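Local structure of protein p13 MTCP-1 (1A1X) at residues R77-Q89 with G96-D108. The protein binds the PH domain of the kinases AKT1 and AKT2 and enhances their phosphorylation and activation, and is a proto-oncogene product involved in T-cell malignancies. Sequence-based numbering, arbitrary orientation.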
loop_
_atom_site.group_PDB
_atom_site.type_symbol
_atom_site.label_atom_id
_atom_site.label_comp_id
_atom_site.label_asym_id
_atom_site.label_seq_id
_atom_site.Cartn_x
_atom_site.Cartn_y
_atom_site.Cartn_z
ATOM N N ARG A 77 9.437 6.609 -9.584
ATOM C CA ARG A 77 8.270 6.663 -10.435
ATOM C C ARG A 77 8.637 6.099 -11.792
ATOM O O ARG A 77 9.811 5.856 -12.070
ATOM C CB ARG A 77 7.718 8.090 -10.532
ATOM C CG ARG A 77 8.725 9.131 -10.854
ATOM C CD ARG A 77 8.287 10.472 -10.293
ATOM N NE ARG A 77 9.168 11.525 -10.783
ATOM C CZ ARG A 77 8.853 12.814 -10.819
ATOM N NH1 ARG A 77 7.667 13.229 -10.378
ATOM N NH2 ARG A 77 9.698 13.677 -11.366
ATOM N N TYR A 78 7.621 5.792 -12.589
ATOM C CA TYR A 78 7.825 5.232 -13.917
ATOM C C TYR A 78 7.277 6.147 -14.987
ATOM O O TYR A 78 6.259 6.810 -14.786
ATOM C CB TYR A 78 7.107 3.892 -14.048
ATOM C CG TYR A 78 7.781 2.733 -13.362
ATOM C CD1 TYR A 78 8.721 1.954 -14.035
ATOM C CD2 TYR A 78 7.464 2.399 -12.049
ATOM C CE1 TYR A 78 9.329 0.868 -13.416
ATOM C CE2 TYR A 78 8.063 1.320 -11.424
ATOM C CZ TYR A 78 8.995 0.559 -12.108
ATOM O OH TYR A 78 9.601 -0.502 -11.476
ATOM N N MET A 79 7.973 6.205 -16.115
ATOM C CA MET A 79 7.497 6.986 -17.239
ATOM C C MET A 79 7.036 5.951 -18.260
ATOM O O MET A 79 7.771 5.011 -18.555
ATOM C CB MET A 79 8.599 7.860 -17.844
ATOM C CG MET A 79 8.087 8.674 -19.036
ATOM S SD MET A 79 9.278 9.767 -19.795
ATOM C CE MET A 79 9.009 11.243 -18.868
ATOM N N ASP A 80 5.806 6.085 -18.748
ATOM C CA ASP A 80 5.279 5.152 -19.731
ATOM C C ASP A 80 5.594 5.584 -21.163
ATOM O O ASP A 80 6.313 6.567 -21.382
ATOM C CB ASP A 80 3.772 4.915 -19.534
ATOM C CG ASP A 80 2.913 6.176 -19.725
ATOM O OD1 ASP A 80 3.320 7.123 -20.429
ATOM O OD2 ASP A 80 1.786 6.201 -19.175
ATOM N N ASN A 81 5.034 4.867 -22.131
ATOM C CA ASN A 81 5.260 5.165 -23.541
ATOM C C ASN A 81 4.620 6.466 -24.033
ATOM O O ASN A 81 4.994 6.976 -25.088
ATOM C CB ASN A 81 4.811 3.992 -24.399
ATOM C CG ASN A 81 3.426 3.557 -24.068
ATOM O OD1 ASN A 81 3.190 2.949 -23.027
ATOM N ND2 ASN A 81 2.480 3.910 -24.924
ATOM N N ASN A 82 3.680 7.010 -23.264
ATOM C CA ASN A 82 3.019 8.273 -23.611
ATOM C C ASN A 82 3.645 9.465 -22.872
ATOM O O ASN A 82 3.107 10.569 -22.911
ATOM C CB ASN A 82 1.534 8.213 -23.258
ATOM C CG ASN A 82 0.796 7.143 -24.019
ATOM O OD1 ASN A 82 -0.079 6.469 -23.476
ATOM N ND2 ASN A 82 1.140 6.982 -25.285
ATOM N N SER A 83 4.761 9.223 -22.184
ATOM C CA SER A 83 5.481 10.236 -21.398
ATOM C C SER A 83 4.826 10.594 -20.068
ATOM O O SER A 83 5.246 11.548 -19.410
ATOM C CB SER A 83 5.734 11.523 -22.194
ATOM O OG SER A 83 6.816 11.362 -23.086
ATOM N N ARG A 84 3.802 9.843 -19.673
ATOM C CA ARG A 84 3.124 10.099 -18.410
ATOM C C ARG A 84 3.912 9.470 -17.273
ATOM O O ARG A 84 4.613 8.482 -17.476
ATOM C CB ARG A 84 1.718 9.531 -18.443
ATOM C CG ARG A 84 0.886 10.104 -19.547
ATOM C CD ARG A 84 -0.429 9.378 -19.648
ATOM N NE ARG A 84 -1.222 9.847 -20.783
ATOM C CZ ARG A 84 -1.973 9.055 -21.541
ATOM N NH1 ARG A 84 -2.030 7.752 -21.285
ATOM N NH2 ARG A 84 -2.665 9.565 -22.554
ATOM N N LEU A 85 3.802 10.061 -16.085
ATOM C CA LEU A 85 4.501 9.586 -14.896
ATOM C C LEU A 85 3.579 8.856 -13.943
ATOM O O LEU A 85 2.431 9.248 -13.744
ATOM C CB LEU A 85 5.173 10.747 -14.163
ATOM C CG LEU A 85 6.635 11.063 -14.483
ATOM C CD1 LEU A 85 6.874 11.042 -15.972
ATOM C CD2 LEU A 85 6.998 12.414 -13.902
ATOM N N TRP A 86 4.092 7.770 -13.379
ATOM C CA TRP A 86 3.356 6.945 -12.432
ATOM C C TRP A 86 4.170 6.902 -11.151
ATOM O O TRP A 86 5.312 6.460 -11.158
ATOM C CB TRP A 86 3.183 5.524 -12.967
ATOM C CG TRP A 86 2.348 5.436 -14.201
ATOM C CD1 TRP A 86 2.680 5.891 -15.449
ATOM C CD2 TRP A 86 1.054 4.831 -14.326
ATOM N NE1 TRP A 86 1.675 5.607 -16.337
ATOM C CE2 TRP A 86 0.664 4.956 -15.680
ATOM C CE3 TRP A 86 0.186 4.191 -13.428
ATOM C CZ2 TRP A 86 -0.558 4.467 -16.162
ATOM C CZ3 TRP A 86 -1.026 3.700 -13.906
ATOM C CH2 TRP A 86 -1.387 3.842 -15.260
ATOM N N GLN A 87 3.588 7.383 -10.062
ATOM C CA GLN A 87 4.265 7.411 -8.773
ATOM C C GLN A 87 4.259 6.040 -8.111
ATOM O O GLN A 87 3.226 5.382 -8.075
ATOM C CB GLN A 87 3.551 8.407 -7.845
ATOM C CG GLN A 87 4.192 8.567 -6.473
ATOM C CD GLN A 87 5.562 9.222 -6.546
ATOM O OE1 GLN A 87 5.700 10.339 -7.053
ATOM N NE2 GLN A 87 6.583 8.532 -6.040
ATOM N N ILE A 88 5.407 5.587 -7.618
ATOM C CA ILE A 88 5.438 4.309 -6.912
ATOM C C ILE A 88 4.994 4.662 -5.493
ATOM O O ILE A 88 5.721 5.335 -4.767
ATOM C CB ILE A 88 6.856 3.690 -6.861
ATOM C CG1 ILE A 88 7.327 3.286 -8.261
ATOM C CG2 ILE A 88 6.865 2.459 -5.953
ATOM C CD1 ILE A 88 8.802 2.869 -8.313
ATOM N N GLN A 89 3.767 4.294 -5.132
ATOM C CA GLN A 89 3.251 4.594 -3.794
ATOM C C GLN A 89 3.759 3.599 -2.764
ATOM O O GLN A 89 3.923 3.932 -1.587
ATOM C CB GLN A 89 1.735 4.688 -3.805
ATOM C CG GLN A 89 1.257 5.748 -4.769
ATOM C CD GLN A 89 -0.153 6.172 -4.479
ATOM O OE1 GLN A 89 -1.100 5.482 -4.828
ATOM N NE2 GLN A 89 -0.301 7.312 -3.824
ATOM N N GLY A 96 4.081 -13.041 0.405
ATOM C CA GLY A 96 5.159 -13.687 -0.329
ATOM C C GLY A 96 5.368 -13.255 -1.768
ATOM O O GLY A 96 6.299 -13.731 -2.423
ATOM N N VAL A 97 4.528 -12.343 -2.251
ATOM C CA VAL A 97 4.615 -11.844 -3.623
ATOM C C VAL A 97 5.029 -10.380 -3.649
ATOM O O VAL A 97 4.493 -9.561 -2.896
ATOM C CB VAL A 97 3.255 -11.987 -4.341
ATOM C CG1 VAL A 97 3.312 -11.407 -5.742
ATOM C CG2 VAL A 97 2.858 -13.441 -4.402
ATOM N N GLN A 98 5.980 -10.055 -4.520
ATOM C CA GLN A 98 6.458 -8.682 -4.668
ATOM C C GLN A 98 5.347 -7.856 -5.329
ATOM O O GLN A 98 4.765 -8.268 -6.344
ATOM C CB GLN A 98 7.728 -8.644 -5.515
ATOM C CG GLN A 98 8.447 -7.315 -5.487
ATOM C CD GLN A 98 9.759 -7.349 -6.243
ATOM O OE1 GLN A 98 10.319 -6.307 -6.587
ATOM N NE2 GLN A 98 10.261 -8.554 -6.506
ATOM N N GLU A 99 5.067 -6.688 -4.758
ATOM C CA GLU A 99 4.000 -5.844 -5.271
ATOM C C GLU A 99 4.346 -4.366 -5.433
ATOM O O GLU A 99 4.941 -3.754 -4.550
ATOM C CB GLU A 99 2.767 -5.980 -4.369
ATOM C CG GLU A 99 1.658 -5.002 -4.703
ATOM C CD GLU A 99 0.483 -5.111 -3.765
ATOM O OE1 GLU A 99 -0.273 -6.095 -3.860
ATOM O OE2 GLU A 99 0.298 -4.203 -2.945
ATOM N N LEU A 100 3.965 -3.804 -6.578
ATOM C CA LEU A 100 4.171 -2.385 -6.851
ATOM C C LEU A 100 2.800 -1.761 -6.881
ATOM O O LEU A 100 1.861 -2.373 -7.389
ATOM C CB LEU A 100 4.816 -2.165 -8.219
ATOM C CG LEU A 100 6.310 -2.412 -8.421
ATOM C CD1 LEU A 100 6.628 -2.343 -9.906
ATOM C CD2 LEU A 100 7.117 -1.387 -7.649
ATOM N N LEU A 101 2.662 -0.600 -6.247
ATOM C CA LEU A 101 1.404 0.133 -6.273
ATOM C C LEU A 101 1.736 1.452 -6.962
ATOM O O LEU A 101 2.431 2.307 -6.398
ATOM C CB LEU A 101 0.829 0.380 -4.871
ATOM C CG LEU A 101 -0.543 1.068 -4.963
ATOM C CD1 LEU A 101 -1.541 0.136 -5.634
ATOM C CD2 LEU A 101 -1.034 1.506 -3.585
ATOM N N LEU A 102 1.266 1.576 -8.204
ATOM C CA LEU A 102 1.508 2.746 -9.050
ATOM C C LEU A 102 0.314 3.679 -9.164
ATOM O O LEU A 102 -0.822 3.236 -9.295
ATOM C CB LEU A 102 1.894 2.291 -10.461
ATOM C CG LEU A 102 3.068 1.326 -10.589
ATOM C CD1 LEU A 102 3.294 0.951 -12.056
ATOM C CD2 LEU A 102 4.303 1.974 -9.996
ATOM N N LYS A 103 0.590 4.976 -9.190
ATOM C CA LYS A 103 -0.461 5.965 -9.308
ATOM C C LYS A 103 -0.170 6.885 -10.482
ATOM O O LYS A 103 0.874 7.535 -10.520
ATOM C CB LYS A 103 -0.564 6.786 -8.018
ATOM C CG LYS A 103 -1.721 7.790 -8.009
ATOM C CD LYS A 103 -1.765 8.572 -6.718
ATOM C CE LYS A 103 -2.911 9.546 -6.737
ATOM N NZ LYS A 103 -3.070 10.243 -5.440
ATOM N N LEU A 104 -1.093 6.934 -11.437
ATOM C CA LEU A 104 -0.927 7.793 -12.609
ATOM C C LEU A 104 -1.108 9.248 -12.203
ATOM O O LEU A 104 -2.164 9.634 -11.710
ATOM C CB LEU A 104 -1.932 7.424 -13.702
ATOM C CG LEU A 104 -1.888 8.319 -14.934
ATOM C CD1 LEU A 104 -0.495 8.313 -15.552
ATOM C CD2 LEU A 104 -2.927 7.856 -15.925
ATOM N N LEU A 105 -0.054 10.032 -12.381
ATOM C CA LEU A 105 -0.058 11.442 -12.032
ATOM C C LEU A 105 -0.498 12.304 -13.216
ATOM O O LEU A 105 -0.375 11.891 -14.372
ATOM C CB LEU A 105 1.345 11.856 -11.587
ATOM C CG LEU A 105 1.918 11.124 -10.370
ATOM C CD1 LEU A 105 3.362 11.562 -10.147
ATOM C CD2 LEU A 105 1.084 11.416 -9.146
ATOM N N PRO A 106 -1.036 13.507 -12.940
ATOM C CA PRO A 106 -1.482 14.401 -14.016
ATOM C C PRO A 106 -0.271 14.860 -14.804
ATOM O O PRO A 106 0.804 15.041 -14.229
ATOM C CB PRO A 106 -2.140 15.554 -13.256
ATOM C CG PRO A 106 -1.423 15.563 -11.941
ATOM C CD PRO A 106 -1.294 14.098 -11.616
ATOM N N ASP A 107 -0.412 15.001 -16.118
ATOM C CA ASP A 107 0.730 15.427 -16.925
ATOM C C ASP A 107 1.124 16.854 -16.594
ATOM O O ASP A 107 0.276 17.743 -16.572
ATOM C CB ASP A 107 0.439 15.307 -18.422
ATOM C CG ASP A 107 1.679 15.567 -19.280
ATOM O OD1 ASP A 107 2.041 16.754 -19.479
ATOM O OD2 ASP A 107 2.294 14.578 -19.748
ATOM N N ASP A 108 2.404 17.062 -16.303
ATOM C CA ASP A 108 2.895 18.395 -15.981
ATOM C C ASP A 108 3.931 18.836 -17.011
ATOM O O ASP A 108 3.535 18.908 -18.192
ATOM C CB ASP A 108 3.495 18.432 -14.570
ATOM C CG ASP A 108 3.806 19.855 -14.093
ATOM O OD1 ASP A 108 3.401 20.835 -14.765
ATOM O OD2 ASP A 108 4.453 19.991 -13.031
ATOM O OXT ASP A 108 5.011 19.300 -16.661
HETATM O O HOH W 1 1.862 12.163 -15.942
#
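With CG anti to the carbonyl carbon (chi1 -65°), Trp86 turns its indole across the paired strand, while Leu104, its CG anti to the backbone N (chi1 177°), reaches over one indole face. CD1 of Leu104 lies 3.7 Å from the centroid of the Trp86 five-membered ring, close to the ring normal: a CH-pi contact, to which a branched aliphatic residue and a broad aromatic are well suited. OD2 of Asp80 lies in the indole plane and takes a nearly straight 2.9 Å hydrogen bond from Trp86 NE1, which meets the carboxylate from above its plane. An acid suits this place, for Asp80 OD1 also accepts from Asn82 N and Arg84 N, on opposite faces of the carboxylate plane; the former bond makes an Asx turn that probably steadies the type I turn Asp80-Ser83. A leucine in place of Trp86 would probably leave Asp80 OD2 without its indole donor and Leu104 CD1 without an aromatic face. On the sheet face carrying Trp86 and Leu104, Leu102 CD2 packs 3.7 Å from Ile88 CG1 and 3.8 Å from Tyr78 CD2; the Tyr78 hydroxyl hydrogen-bonds to Pro11 O.

Strands 85-89 and 97-104 pair antiparallel, Gln87 and Lys103 exchanging two backbone hydrogen bonds. Leu105 N continues the pairing to Leu85 O (2.9 Å). Beside the extended Lys103 chain, Gln89 NE2 lies 3.5 Å from Lys103 CD. Lys103 NZ forms a salt bridge with Glu5 and a hydrogen bond with Gly4 O of the second subunit; Gln89 NE2 hydrogen-bonds to the same Glu5, and Gln89 OE1 accepts from Arg42. This TCL1-family barrel hairpin thus joins an aromatic-aliphatic interior to a polar face engaged by the second subunit.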